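Long-range contacts in D-3-phosphoglycerate dehydrogenase-related protein (Vibrio cholerae, PDB 4S1V), which probably catalyses the NAD-dependent interconversion of a D-2-hydroxyacid and its 2-keto acid, using a Rossmann-type nucleotide-binding domain: residues C[4-9]-C[52-57]; C[75-80]-C[299-304]; C[148-153]-C[171-176]; C[203-208]-C[233-238]. All coordinates share one frame; numbering follows the deposited sequence.

Contact 1: C[4-9]-C[52-57]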
loop_
_atom_site.group_PDB
_atom_site.type_symbol
_atom_site.label_atom_id
_atom_site.label_comp_id
_atom_site.label_asym_id
_atom_site.label_seq_id
_atom_site.Cartn_x
_atom_site.Cartn_y
_atom_site.Cartn_z
ATOM N N ILE C 4 -11.227 -31.570 35.060
ATOM C CA ILE C 4 -10.539 -30.276 35.009
ATOM C C ILE C 4 -10.706 -29.601 33.652
ATOM O O ILE C 4 -10.452 -30.211 32.619
ATOM C CB ILE C 4 -9.027 -30.445 35.303
ATOM C CG1 ILE C 4 -8.807 -31.000 36.714
ATOM C CG2 ILE C 4 -8.267 -29.131 35.126
ATOM C CD1 ILE C 4 -7.493 -31.728 36.884
ATOM N N ALA C 5 -11.124 -28.334 33.666
ATOM C CA ALA C 5 -11.183 -27.532 32.447
ATOM C C ALA C 5 -10.131 -26.417 32.433
ATOM O O ALA C 5 -9.956 -25.696 33.421
ATOM C CB ALA C 5 -12.579 -26.956 32.245
ATOM N N ILE C 6 -9.430 -26.290 31.308
ATOM C CA ILE C 6 -8.512 -25.176 31.090
ATOM C C ILE C 6 -9.127 -24.263 30.039
ATOM O O ILE C 6 -9.384 -24.693 28.910
ATOM C CB ILE C 6 -7.106 -25.633 30.640
ATOM C CG1 ILE C 6 -6.532 -26.667 31.613
ATOM C CG2 ILE C 6 -6.165 -24.436 30.535
ATOM C CD1 ILE C 6 -5.163 -27.183 31.219
ATOM N N LEU C 7 -9.374 -23.011 30.417
ATOM C CA LEU C 7 -10.020 -22.051 29.517
ATOM C C LEU C 7 -9.038 -21.247 28.646
ATOM O O LEU C 7 -7.868 -21.071 28.999
ATOM C CB LEU C 7 -10.929 -21.098 30.304
ATOM C CG LEU C 7 -12.159 -21.643 31.038
ATOM C CD1 LEU C 7 -12.858 -20.521 31.800
ATOM C CD2 LEU C 7 -13.133 -22.311 30.068
ATOM N N ASP C 8 -9.525 -20.807 27.490
ATOM C CA ASP C 8 -8.870 -19.771 26.674
ATOM C C ASP C 8 -7.453 -20.055 26.134
ATOM O O ASP C 8 -6.671 -19.121 25.952
ATOM C CB ASP C 8 -8.889 -18.428 27.419
ATOM C CG ASP C 8 -10.284 -18.019 27.861
ATOM O OD1 ASP C 8 -11.192 -17.933 27.009
ATOM O OD2 ASP C 8 -10.472 -17.772 29.065
ATOM N N ASP C 9 -7.128 -21.319 25.857
ATOM C CA ASP C 9 -5.831 -21.655 25.249
ATOM C C ASP C 9 -5.922 -21.564 23.722
ATOM O O ASP C 9 -6.025 -22.586 23.036
ATOM C CB ASP C 9 -5.354 -23.043 25.712
ATOM C CG ASP C 9 -4.009 -23.462 25.101
ATOM O OD1 ASP C 9 -3.275 -22.620 24.545
ATOM O OD2 ASP C 9 -3.680 -24.660 25.178
ATOM N N VAL C 52 -8.908 -24.109 35.497
ATOM C CA VAL C 52 -7.598 -23.488 35.448
ATOM C C VAL C 52 -7.708 -22.293 34.518
ATOM O O VAL C 52 -8.006 -22.446 33.327
ATOM C CB VAL C 52 -6.511 -24.462 34.944
ATOM C CG1 VAL C 52 -5.212 -23.713 34.647
ATOM C CG2 VAL C 52 -6.269 -25.561 35.970
ATOM N N LEU C 53 -7.492 -21.107 35.078
ATOM C CA LEU C 53 -7.631 -19.862 34.338
ATOM C C LEU C 53 -6.296 -19.344 33.833
ATOM O O LEU C 53 -5.296 -19.371 34.559
ATOM C CB LEU C 53 -8.285 -18.785 35.213
ATOM C CG LEU C 53 -9.641 -19.092 35.842
ATOM C CD1 LEU C 53 -10.154 -17.859 36.574
ATOM C CD2 LEU C 53 -10.638 -19.561 34.796
ATOM N N ILE C 54 -6.300 -18.851 32.596
ATOM C CA ILE C 54 -5.128 -18.212 32.016
ATOM C C ILE C 54 -5.241 -16.703 32.205
ATOM O O ILE C 54 -5.965 -16.023 31.479
ATOM C CB ILE C 54 -4.925 -18.581 30.533
ATOM C CG1 ILE C 54 -4.947 -20.110 30.357
ATOM C CG2 ILE C 54 -3.629 -17.957 30.005
ATOM C CD1 ILE C 54 -4.647 -20.590 28.950
ATOM N N ARG C 55 -4.512 -16.200 33.205
ATOM C CA ARG C 55 -4.554 -14.787 33.585
ATOM C C ARG C 55 -5.996 -14.254 33.563
ATOM O O ARG C 55 -6.879 -14.860 34.184
ATOM C CB ARG C 55 -3.595 -13.950 32.722
ATOM C CG ARG C 55 -2.132 -14.359 32.850
ATOM C CD ARG C 55 -1.626 -14.293 34.288
ATOM N NE ARG C 55 -1.651 -12.933 34.820
ATOM C CZ ARG C 55 -2.371 -12.551 35.869
ATOM N NH1 ARG C 55 -3.117 -13.428 36.520
ATOM N NH2 ARG C 55 -2.342 -11.289 36.271
ATOM N N GLU C 56 -6.240 -13.148 32.855
ATOM C CA GLU C 56 -7.549 -12.468 32.877
ATOM C C GLU C 56 -8.441 -12.704 31.642
ATOM O O GLU C 56 -9.347 -11.916 31.382
ATOM C CB GLU C 56 -7.371 -10.948 33.075
ATOM C CG GLU C 56 -6.311 -10.540 34.092
ATOM C CD GLU C 56 -6.502 -9.133 34.625
ATOM O OE1 GLU C 56 -7.625 -8.591 34.557
ATOM O OE2 GLU C 56 -5.523 -8.564 35.143
ATOM N N ARG C 57 -8.199 -13.774 30.887
ATOM C CA ARG C 57 -8.937 -14.007 29.627
ATOM C C ARG C 57 -10.443 -14.268 29.803
ATOM O O ARG C 57 -11.223 -14.048 28.878
ATOM C CB ARG C 57 -8.286 -15.133 28.832
ATOM C CG ARG C 57 -6.889 -14.780 28.359
ATOM C CD ARG C 57 -6.194 -15.968 27.727
ATOM N NE ARG C 57 -4.793 -15.658 27.452
ATOM C CZ ARG C 57 -3.971 -16.427 26.746
ATOM N NH1 ARG C 57 -4.396 -17.569 26.215
ATOM N NH2 ARG C 57 -2.713 -16.042 26.564
HETATM O O HOH W 1 -8.834 -18.416 31.705
HETATM O O HOH W 2 -2.672 -19.923 24.953
#
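Ile6 and Val52 project together from neighbouring parallel strands, with CG1 of Ile6 4.0 Å from CB of Val52. The backbone brackets Val52 from both ends: its N gives a nearly straight bond to Ala5 O (2.8 Å), and its O takes a longer one from Leu7 N (3.3 Å). Phe305 and Val308 of helix 294-312 cover this face through Ile6 and Ile4. On the other face Leu7 and Leu53 run alongside each other, touching through CD1 and CD2. Beyond the strands the chains part, and Ile54 reaches back across; with CG1 anti to its carbonyl carbon (chi1 -52°), it lays CD1 against Leu7 O at 3.3 Å.

The other end is wetter and more polar. There the extended side chain of Arg57 runs antiparallel to that of Asp8, and NH1 donates to Asp8 O (2.8 Å), which lies in the guanidinium plane, while CG2 of Ile54 sits 3.6 Å above the centre of one face. The Asp8 carboxylate does not pair with this guanidinium: OD2 bonds to Thr58 OG1 and accepts from a water that in turn takes the N-H of Ile54. A second water links Arg57 NH1 to Asp9 OD1, whose partner oxygen OD2 accepts from Val14 N; Arg57 NE is held by Tyr291 OH. A type II' turn from Ile54 to Arg57 brings the arginine back to the end of strand 4-6. Both strands belong to a five-stranded parallel sheet of order 2-1-3-4-5, consistent with the flavodoxin-like substrate-binding domain of this family.

Contact 2: C[75-80]-C[299-304]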
loop_
_atom_site.group_PDB
_atom_site.type_symbol
_atom_site.label_atom_id
_atom_site.label_comp_id
_atom_site.label_asym_id
_atom_site.label_seq_id
_atom_site.Cartn_x
_atom_site.Cartn_y
_atom_site.Cartn_z
ATOM N N SER C 75 -7.987 -22.623 39.944
ATOM C CA SER C 75 -6.539 -22.467 40.065
ATOM C C SER C 75 -6.056 -21.417 39.079
ATOM O O SER C 75 -6.133 -21.609 37.867
ATOM C CB SER C 75 -5.810 -23.798 39.849
ATOM O OG SER C 75 -4.406 -23.649 40.056
ATOM N N GLN C 76 -5.568 -20.305 39.618
ATOM C CA GLN C 76 -5.176 -19.151 38.831
ATOM C C GLN C 76 -3.719 -19.269 38.407
ATOM O O GLN C 76 -2.849 -19.578 39.229
ATOM C CB GLN C 76 -5.396 -17.875 39.659
ATOM C CG GLN C 76 -5.099 -16.566 38.943
ATOM C CD GLN C 76 -6.008 -16.340 37.746
ATOM O OE1 GLN C 76 -7.220 -16.238 37.893
ATOM N NE2 GLN C 76 -5.420 -16.264 36.554
ATOM N N THR C 77 -3.455 -19.057 37.119
ATOM C CA THR C 77 -2.088 -18.848 36.649
ATOM C C THR C 77 -1.707 -17.431 37.063
ATOM O O THR C 77 -2.458 -16.478 36.795
ATOM C CB THR C 77 -1.960 -18.973 35.121
ATOM O OG1 THR C 77 -2.975 -18.185 34.482
ATOM C CG2 THR C 77 -2.061 -20.450 34.676
ATOM N N GLY C 78 -0.567 -17.294 37.734
ATOM C CA GLY C 78 -0.160 -16.007 38.280
ATOM C C GLY C 78 -1.071 -15.633 39.432
ATOM O O GLY C 78 -1.744 -16.495 40.000
ATOM N N LYS C 79 -1.108 -14.348 39.766
ATOM C CA LYS C 79 -1.906 -13.873 40.890
ATOM C C LYS C 79 -3.308 -13.476 40.439
ATOM O O LYS C 79 -3.534 -13.211 39.259
ATOM C CB LYS C 79 -1.213 -12.687 41.572
ATOM C CG LYS C 79 0.142 -12.994 42.200
ATOM C CD LYS C 79 0.941 -11.709 42.394
ATOM C CE LYS C 79 2.289 -11.960 43.058
ATOM N NZ LYS C 79 2.142 -12.371 44.486
ATOM N N VAL C 80 -4.246 -13.446 41.387
ATOM C CA VAL C 80 -5.602 -12.945 41.135
ATOM C C VAL C 80 -5.579 -11.442 40.800
ATOM O O VAL C 80 -4.670 -10.716 41.215
ATOM C CB VAL C 80 -6.564 -13.217 42.326
ATOM C CG1 VAL C 80 -6.719 -14.715 42.566
ATOM C CG2 VAL C 80 -6.096 -12.515 43.595
ATOM N N ILE C 299 6.148 -22.024 33.628
ATOM C CA ILE C 299 6.069 -21.507 34.996
ATOM C C ILE C 299 4.610 -21.395 35.451
ATOM O O ILE C 299 4.241 -21.910 36.512
ATOM C CB ILE C 299 6.808 -20.149 35.121
ATOM C CG1 ILE C 299 8.329 -20.358 35.019
ATOM C CG2 ILE C 299 6.440 -19.427 36.410
ATOM C CD1 ILE C 299 9.074 -19.179 34.428
ATOM N N TYR C 300 3.784 -20.733 34.641
ATOM C CA TYR C 300 2.368 -20.544 34.963
ATOM C C TYR C 300 1.657 -21.848 35.277
ATOM O O TYR C 300 0.966 -21.971 36.289
ATOM C CB TYR C 300 1.623 -19.863 33.814
ATOM C CG TYR C 300 1.795 -18.374 33.755
ATOM C CD1 TYR C 300 1.742 -17.592 34.913
ATOM C CD2 TYR C 300 1.979 -17.738 32.542
ATOM C CE1 TYR C 300 1.894 -16.215 34.851
ATOM C CE2 TYR C 300 2.126 -16.362 32.469
ATOM C CZ TYR C 300 2.087 -15.608 33.619
ATOM O OH TYR C 300 2.230 -14.248 33.517
ATOM N N PHE C 301 1.830 -22.814 34.390
ATOM C CA PHE C 301 1.075 -24.036 34.484
ATOM C C PHE C 301 1.679 -25.037 35.471
ATOM O O PHE C 301 0.936 -25.774 36.105
ATOM C CB PHE C 301 0.795 -24.597 33.085
ATOM C CG PHE C 301 -0.123 -23.713 32.276
ATOM C CD1 PHE C 301 -1.507 -23.768 32.457
ATOM C CD2 PHE C 301 0.391 -22.783 31.380
ATOM C CE1 PHE C 301 -2.356 -22.943 31.734
ATOM C CE2 PHE C 301 -0.454 -21.951 30.650
ATOM C CZ PHE C 301 -1.831 -22.029 30.833
ATOM N N GLN C 302 3.001 -25.029 35.657
ATOM C CA GLN C 302 3.590 -25.896 36.685
ATOM C C GLN C 302 3.025 -25.543 38.055
ATOM O O GLN C 302 2.672 -26.429 38.824
ATOM C CB GLN C 302 5.130 -25.886 36.671
ATOM C CG GLN C 302 5.795 -24.613 37.193
ATOM C CD GLN C 302 7.284 -24.539 36.872
ATOM O OE1 GLN C 302 7.752 -25.079 35.861
ATOM N NE2 GLN C 302 8.036 -23.848 37.733
ATOM N N ALA C 303 2.891 -24.248 38.323
ATOM C CA ALA C 303 2.397 -23.765 39.611
ATOM C C ALA C 303 0.880 -23.942 39.735
ATOM O O ALA C 303 0.387 -24.375 40.780
ATOM C CB ALA C 303 2.792 -22.316 39.826
ATOM N N ALA C 304 0.156 -23.631 38.659
ATOM C CA ALA C 304 -1.293 -23.834 38.619
ATOM C C ALA C 304 -1.657 -25.312 38.774
ATOM O O ALA C 304 -2.572 -25.646 39.529
ATOM C CB ALA C 304 -1.890 -23.256 37.340
HETATM O O HOH W 3 1.174 -19.850 37.856
#
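Ser75 OG gives its hydrogen to Ala304 O at 2.8 Å, the one direct hydrogen bond between strand end and helix. The hydroxyl stands anti to its own backbone N (chi1 -176°), reaching across to the helix, and meets the carbonyl well off its axis, at a C=O...O angle of 114°. A second polar link is indirect: a water accepts from Gly78 N (3.1 Å) and donates to Tyr300 O (2.6 Å). That carbonyl also receives the helical bond from Ala304 N, so two donors share it.

Apolar packing centres on Thr77. Its methyl CG2 lies over one face of the Phe301 ring, 4.1 Å from the centroid and displaced toward the rim, a CH-pi contact. The same methyl meets Tyr300 CB (3.8 Å) and Ala304 CB (3.9 Å), thus touching three helical residues. The threonine and tyrosine side chains stand nearly perpendicular, and the Tyr300 ring is met obliquely by Thr77 CB and by Gly78 N. Gly78, with positive phi (70°), lies against this ring, its CA 4.0 Å from Tyr300 CE1.

Bonds within the loop and to its neighbours complete the set. Thr77 OG1 turns from the helix to Leu53 O and Arg55 N, and Gln76 NE2 donates to Thr77 O and to Arg55 O, while its OE1 bonds to His83. The two branches of Thr77 are therefore sorted by chemistry, methyl to the helix and hydroxyl to the neighbouring strand end, so Thr77 adds a two-sided link to the serine and water bonds that hold helix 294-312 against the end of strand 73-76.

Contact 3: C[148-153]-C[171-176]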
loop_
_atom_site.group_PDB
_atom_site.type_symbol
_atom_site.label_atom_id
_atom_site.label_comp_id
_atom_site.label_asym_id
_atom_site.label_seq_id
_atom_site.Cartn_x
_atom_site.Cartn_y
_atom_site.Cartn_z
ATOM N N ARG C 148 17.552 8.732 22.151
ATOM C CA ARG C 148 16.176 9.099 22.502
ATOM C C ARG C 148 15.889 8.840 23.984
ATOM O O ARG C 148 16.346 7.842 24.542
ATOM C CB ARG C 148 15.167 8.350 21.606
ATOM C CG ARG C 148 15.142 8.818 20.153
ATOM C CD ARG C 148 14.082 8.104 19.317
ATOM N NE ARG C 148 12.751 8.695 19.473
ATOM C CZ ARG C 148 11.670 8.366 18.759
ATOM N NH1 ARG C 148 11.727 7.434 17.814
ATOM N NH2 ARG C 148 10.522 8.977 19.002
ATOM N N THR C 149 15.145 9.737 24.627
ATOM C CA THR C 149 14.793 9.537 26.038
ATOM C C THR C 149 13.679 8.504 26.220
ATOM O O THR C 149 12.590 8.623 25.639
ATOM C CB THR C 149 14.425 10.855 26.754
ATOM O OG1 THR C 149 15.584 11.698 26.805
ATOM C CG2 THR C 149 13.954 10.576 28.182
ATOM N N LEU C 150 13.975 7.486 27.026
ATOM C CA LEU C 150 12.999 6.468 27.339
ATOM C C LEU C 150 12.287 6.838 28.624
ATOM O O LEU C 150 12.902 6.867 29.695
ATOM C CB LEU C 150 13.667 5.089 27.457
ATOM C CG LEU C 150 12.822 3.902 27.941
ATOM C CD1 LEU C 150 11.610 3.672 27.049
ATOM C CD2 LEU C 150 13.682 2.652 27.999
ATOM N N GLY C 151 10.988 7.103 28.518
ATOM C CA GLY C 151 10.171 7.392 29.692
ATOM C C GLY C 151 9.464 6.164 30.225
ATOM O O GLY C 151 8.753 5.480 29.492
ATOM N N ILE C 152 9.662 5.882 31.508
ATOM C CA ILE C 152 9.061 4.726 32.148
ATOM C C ILE C 152 8.161 5.197 33.282
ATOM O O ILE C 152 8.611 5.914 34.185
ATOM C CB ILE C 152 10.138 3.745 32.655
ATOM C CG1 ILE C 152 11.042 3.336 31.494
ATOM C CG2 ILE C 152 9.510 2.517 33.312
ATOM C CD1 ILE C 152 12.329 2.684 31.928
ATOM N N TRP C 153 6.877 4.849 33.190
ATOM C CA TRP C 153 5.936 5.080 34.276
ATOM C C TRP C 153 5.805 3.791 35.028
ATOM O O TRP C 153 5.220 2.831 34.523
ATOM C CB TRP C 153 4.577 5.531 33.746
ATOM C CG TRP C 153 3.647 6.098 34.795
ATOM C CD1 TRP C 153 3.598 5.783 36.154
ATOM C CD2 TRP C 153 2.574 7.093 34.596
ATOM N NE1 TRP C 153 2.610 6.501 36.788
ATOM C CE2 TRP C 153 1.963 7.306 35.910
ATOM C CE3 TRP C 153 2.088 7.808 33.501
ATOM C CZ2 TRP C 153 0.911 8.196 36.097
ATOM C CZ3 TRP C 153 1.023 8.694 33.699
ATOM C CH2 TRP C 153 0.455 8.889 34.970
ATOM N N MET C 171 19.919 4.967 25.704
ATOM C CA MET C 171 18.814 5.878 25.941
ATOM C C MET C 171 18.913 6.493 27.338
ATOM O O MET C 171 19.078 5.768 28.317
ATOM C CB MET C 171 17.465 5.157 25.797
ATOM C CG MET C 171 17.267 4.406 24.486
ATOM S SD MET C 171 15.618 3.689 24.357
ATOM C CE MET C 171 14.625 5.116 23.923
ATOM N N PRO C 172 18.806 7.836 27.438
ATOM C CA PRO C 172 18.562 8.405 28.772
ATOM C C PRO C 172 17.291 7.788 29.377
ATOM O O PRO C 172 16.333 7.502 28.655
ATOM C CB PRO C 172 18.335 9.896 28.493
ATOM C CG PRO C 172 19.002 10.165 27.181
ATOM C CD PRO C 172 18.951 8.873 26.397
ATOM N N ILE C 173 17.286 7.573 30.684
ATOM C CA ILE C 173 16.119 7.001 31.340
ATOM C C ILE C 173 15.468 8.050 32.224
ATOM O O ILE C 173 16.126 8.624 33.093
ATOM C CB ILE C 173 16.475 5.728 32.149
ATOM C CG1 ILE C 173 17.295 4.748 31.296
ATOM C CG2 ILE C 173 15.219 5.068 32.717
ATOM C CD1 ILE C 173 16.566 4.173 30.094
ATOM N N LEU C 174 14.188 8.317 31.961
ATOM C CA LEU C 174 13.386 9.255 32.754
ATOM C C LEU C 174 12.217 8.497 33.375
ATOM O O LEU C 174 11.472 7.796 32.675
ATOM C CB LEU C 174 12.870 10.398 31.879
ATOM C CG LEU C 174 12.086 11.522 32.564
ATOM C CD1 LEU C 174 12.979 12.372 33.471
ATOM C CD2 LEU C 174 11.391 12.400 31.535
ATOM N N VAL C 175 12.063 8.628 34.690
ATOM C CA VAL C 175 11.103 7.807 35.422
ATOM C C VAL C 175 10.017 8.645 36.093
ATOM O O VAL C 175 10.298 9.672 36.713
ATOM C CB VAL C 175 11.812 6.892 36.441
ATOM C CG1 VAL C 175 10.814 6.112 37.279
ATOM C CG2 VAL C 175 12.771 5.940 35.730
ATOM N N TRP C 176 8.776 8.195 35.946
ATOM C CA TRP C 176 7.641 8.767 36.663
ATOM C C TRP C 176 6.871 7.689 37.389
ATOM O O TRP C 176 6.910 6.509 37.014
ATOM C CB TRP C 176 6.739 9.562 35.711
ATOM C CG TRP C 176 5.584 10.219 36.423
ATOM C CD1 TRP C 176 4.223 9.989 36.231
ATOM C CD2 TRP C 176 5.653 11.200 37.517
ATOM N NE1 TRP C 176 3.471 10.753 37.090
ATOM C CE2 TRP C 176 4.265 11.500 37.889
ATOM C CE3 TRP C 176 6.688 11.847 38.192
ATOM C CZ2 TRP C 176 3.950 12.413 38.894
ATOM C CZ3 TRP C 176 6.360 12.756 39.206
ATOM C CH2 TRP C 176 5.023 13.031 39.547
#
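Leu174 O is gripped by Ile152 N at 2.9 Å, nearly head-on, and Gly151 CA lies 3.3 Å from the same oxygen in a CA-H...O contact. It is one rung of a ladder in which Leu150 N reaches Pro172 O, Leu174 N reaches Leu150 O and Trp176 N reaches Ile152 O, alternating between parallel strands 150-153 and 173-176.

On one face Leu150 and Ile173 project together, CD2 to CD1, and Ile152 CD1 crosses to Ile173 CG2 (3.8 Å); Ile162 and Ala163 of helix 157-168 pack on this layer. Before the strands begin, Met171 bends at chi3 (78°), bringing CE to 3.7 Å from Leu150 CB.

The other face carries the two indoles at the C-terminal end. Trp176 turns the edge of its pyrrole ring to the face of Trp153, a T-shaped pair with planes at 66°, and its CD1 stands 3.5 Å above the centre of the Trp153 ring. In this beta-alpha-beta crossover of the nucleotide-binding domain, backbone bonds set the register; helix 157-168 packs on the aliphatic face, and helix 196-202 touches the tryptophan pair on the other, where Leu174 also lies.

Contact 4: C[203-208]-C[233-238]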
loop_
_atom_site.group_PDB
_atom_site.type_symbol
_atom_site.label_atom_id
_atom_site.label_comp_id
_atom_site.label_asym_id
_atom_site.label_seq_id
_atom_site.Cartn_x
_atom_site.Cartn_y
_atom_site.Cartn_z
ATOM N N ALA C 203 9.603 12.730 27.188
ATOM C CA ALA C 203 9.850 11.350 26.761
ATOM C C ALA C 203 9.753 11.231 25.245
ATOM O O ALA C 203 8.808 11.734 24.649
ATOM C CB ALA C 203 8.880 10.397 27.437
ATOM N N ASP C 204 10.750 10.606 24.622
ATOM C CA ASP C 204 10.659 10.258 23.202
ATOM C C ASP C 204 9.901 8.950 23.024
ATOM O O ASP C 204 9.061 8.818 22.135
ATOM C CB ASP C 204 12.052 10.144 22.584
ATOM C CG ASP C 204 12.772 11.471 22.537
ATOM O OD1 ASP C 204 12.233 12.399 21.915
ATOM O OD2 ASP C 204 13.874 11.587 23.120
ATOM N N VAL C 205 10.229 7.982 23.874
ATOM C CA VAL C 205 9.512 6.722 23.952
ATOM C C VAL C 205 8.975 6.643 25.376
ATOM O O VAL C 205 9.738 6.751 26.341
ATOM C CB VAL C 205 10.433 5.522 23.646
ATOM C CG1 VAL C 205 9.686 4.202 23.834
ATOM C CG2 VAL C 205 10.992 5.629 22.230
ATOM N N LEU C 206 7.664 6.483 25.502
ATOM C CA LEU C 206 7.017 6.462 26.804
ATOM C C LEU C 206 6.290 5.133 27.018
ATOM O O LEU C 206 5.374 4.793 26.261
ATOM C CB LEU C 206 6.043 7.635 26.906
ATOM C CG LEU C 206 5.469 8.032 28.265
ATOM C CD1 LEU C 206 5.027 9.493 28.216
ATOM C CD2 LEU C 206 4.298 7.147 28.654
ATOM N N SER C 207 6.695 4.398 28.057
ATOM C CA SER C 207 6.153 3.064 28.322
ATOM C C SER C 207 5.484 2.967 29.693
ATOM O O SER C 207 6.063 3.374 30.706
ATOM C CB SER C 207 7.250 2.009 28.190
ATOM O OG SER C 207 6.696 0.718 28.018
ATOM N N LEU C 208 4.265 2.425 29.719
ATOM C CA LEU C 208 3.516 2.250 30.961
ATOM C C LEU C 208 3.763 0.888 31.589
ATOM O O LEU C 208 3.605 -0.152 30.926
ATOM C CB LEU C 208 2.012 2.414 30.717
ATOM C CG LEU C 208 1.496 3.720 30.097
ATOM C CD1 LEU C 208 -0.025 3.697 30.027
ATOM C CD2 LEU C 208 1.970 4.939 30.880
ATOM N N LEU C 233 6.806 7.999 20.626
ATOM C CA LEU C 233 6.215 6.662 20.609
ATOM C C LEU C 233 5.628 6.288 21.968
ATOM O O LEU C 233 6.345 6.208 22.963
ATOM C CB LEU C 233 7.234 5.608 20.151
ATOM C CG LEU C 233 6.839 4.138 20.393
ATOM C CD1 LEU C 233 5.686 3.690 19.494
ATOM C CD2 LEU C 233 8.053 3.239 20.218
ATOM N N PHE C 234 4.319 6.054 21.990
ATOM C CA PHE C 234 3.628 5.688 23.217
ATOM C C PHE C 234 3.444 4.178 23.292
ATOM O O PHE C 234 2.975 3.554 22.347
ATOM C CB PHE C 234 2.276 6.392 23.288
ATOM C CG PHE C 234 1.481 6.052 24.507
ATOM C CD1 PHE C 234 1.704 6.718 25.700
ATOM C CD2 PHE C 234 0.498 5.065 24.457
ATOM C CE1 PHE C 234 0.962 6.416 26.833
ATOM C CE2 PHE C 234 -0.241 4.749 25.588
ATOM C CZ PHE C 234 -0.013 5.433 26.778
ATOM N N VAL C 235 3.811 3.599 24.426
ATOM C CA VAL C 235 3.792 2.143 24.566
ATOM C C VAL C 235 2.943 1.722 25.760
ATOM O O VAL C 235 3.165 2.178 26.885
ATOM C CB VAL C 235 5.215 1.564 24.714
ATOM C CG1 VAL C 235 5.183 0.043 24.633
ATOM C CG2 VAL C 235 6.145 2.115 23.638
ATOM N N ASN C 236 1.973 0.846 25.515
ATOM C CA ASN C 236 1.201 0.271 26.611
ATOM C C ASN C 236 1.176 -1.253 26.561
ATOM O O ASN C 236 0.456 -1.838 25.742
ATOM C CB ASN C 236 -0.220 0.836 26.620
ATOM C CG ASN C 236 -0.952 0.602 27.937
ATOM O OD1 ASN C 236 -0.421 0.003 28.886
ATOM N ND2 ASN C 236 -2.188 1.088 28.004
ATOM N N THR C 237 1.974 -1.884 27.430
ATOM C CA THR C 237 1.932 -3.347 27.632
ATOM C C THR C 237 1.378 -3.674 29.018
ATOM O O THR C 237 1.616 -4.756 29.572
ATOM C CB THR C 237 3.324 -3.999 27.487
ATOM O OG1 THR C 237 4.241 -3.374 28.391
ATOM C CG2 THR C 237 3.849 -3.859 26.057
ATOM N N SER C 238 0.647 -2.723 29.584
ATOM C CA SER C 238 0.042 -2.918 30.891
ATOM C C SER C 238 -1.451 -3.214 30.844
ATOM O O SER C 238 -1.855 -4.378 30.865
ATOM C CB SER C 238 0.309 -1.707 31.792
ATOM O OG SER C 238 1.674 -1.692 32.186
HETATM O O HOH W 4 4.278 -0.640 28.431
#
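The Phe234 ring is met obliquely by two leucines of the neighbouring strand: CD2 of Leu206 comes to 3.9 Å from CE1, and CD1 of Leu208 to 3.7 Å from CZ. Both cross the ring at a slant. Leu208 CD1 also sits over one face of the flat Asn236 amide, 3.8 Å from its CG. With CG anti to the carbonyl carbon (chi1 -57°), the leucine turns this methyl to touch both ring and amide. Phe199 and Phe200 of helix 196-202 pack on Leu206 on the same face.

The backbones run parallel, bonded from Leu233 N to Asp204 O, Leu206 N to Leu233 O, Val235 N to Leu206 O and Leu208 N to Val235 O; the third is the shortest at 2.7 Å. These are two central strands of the NAD-binding Rossmann sheet, joined in a beta-alpha-beta unit through helix 222-226. On the face away from Phe234, Val205 CG1 touches both Leu233 CD2 and Val235 CG2, beneath helix 104-119, which meets Leu233 through Ala117 and Val235 through Ile114.

Past the last rung the contact turns polar. Asn236 OD1 accepts from Ser238 N in an Asx turn, which curls the chain back so that Ser238 OG can donate to Leu208 O at 2.8 Å, from above the carbonyl plane rather than along it. A water also donates to Leu208 O (2.6 Å), accepts from Thr237 N and bonds to Ser207 OG, so that it bridges the two strand ends. Ser238 OG is bonded in addition to Leu210 N, and Asn236 ND2 to Arg239 O.

In the fold
The four contacts form two pairs, one in each sheet. Contacts 1 and 2, with centres 10 Å apart, share the five-stranded sheet and touch where Leu53 CD1 packs 3.6 Å from Gln76 OE1. Contacts 3 and 4, whose centres are 9 Å apart, share the seven-stranded sheet; Thr149 N meets Asp204 OD2 at 2.7 Å. Between the pairs nothing touches: the nearest atoms of contacts 1 and 4 are about 7 Å apart, those of contacts 2 and 3 about 17 Å. Contact 2 closes a long loop of chain that encloses contacts 3 and 4, returning the C-terminal helix to the first sheet. In this family the active site probably lies in the cleft between the two domains.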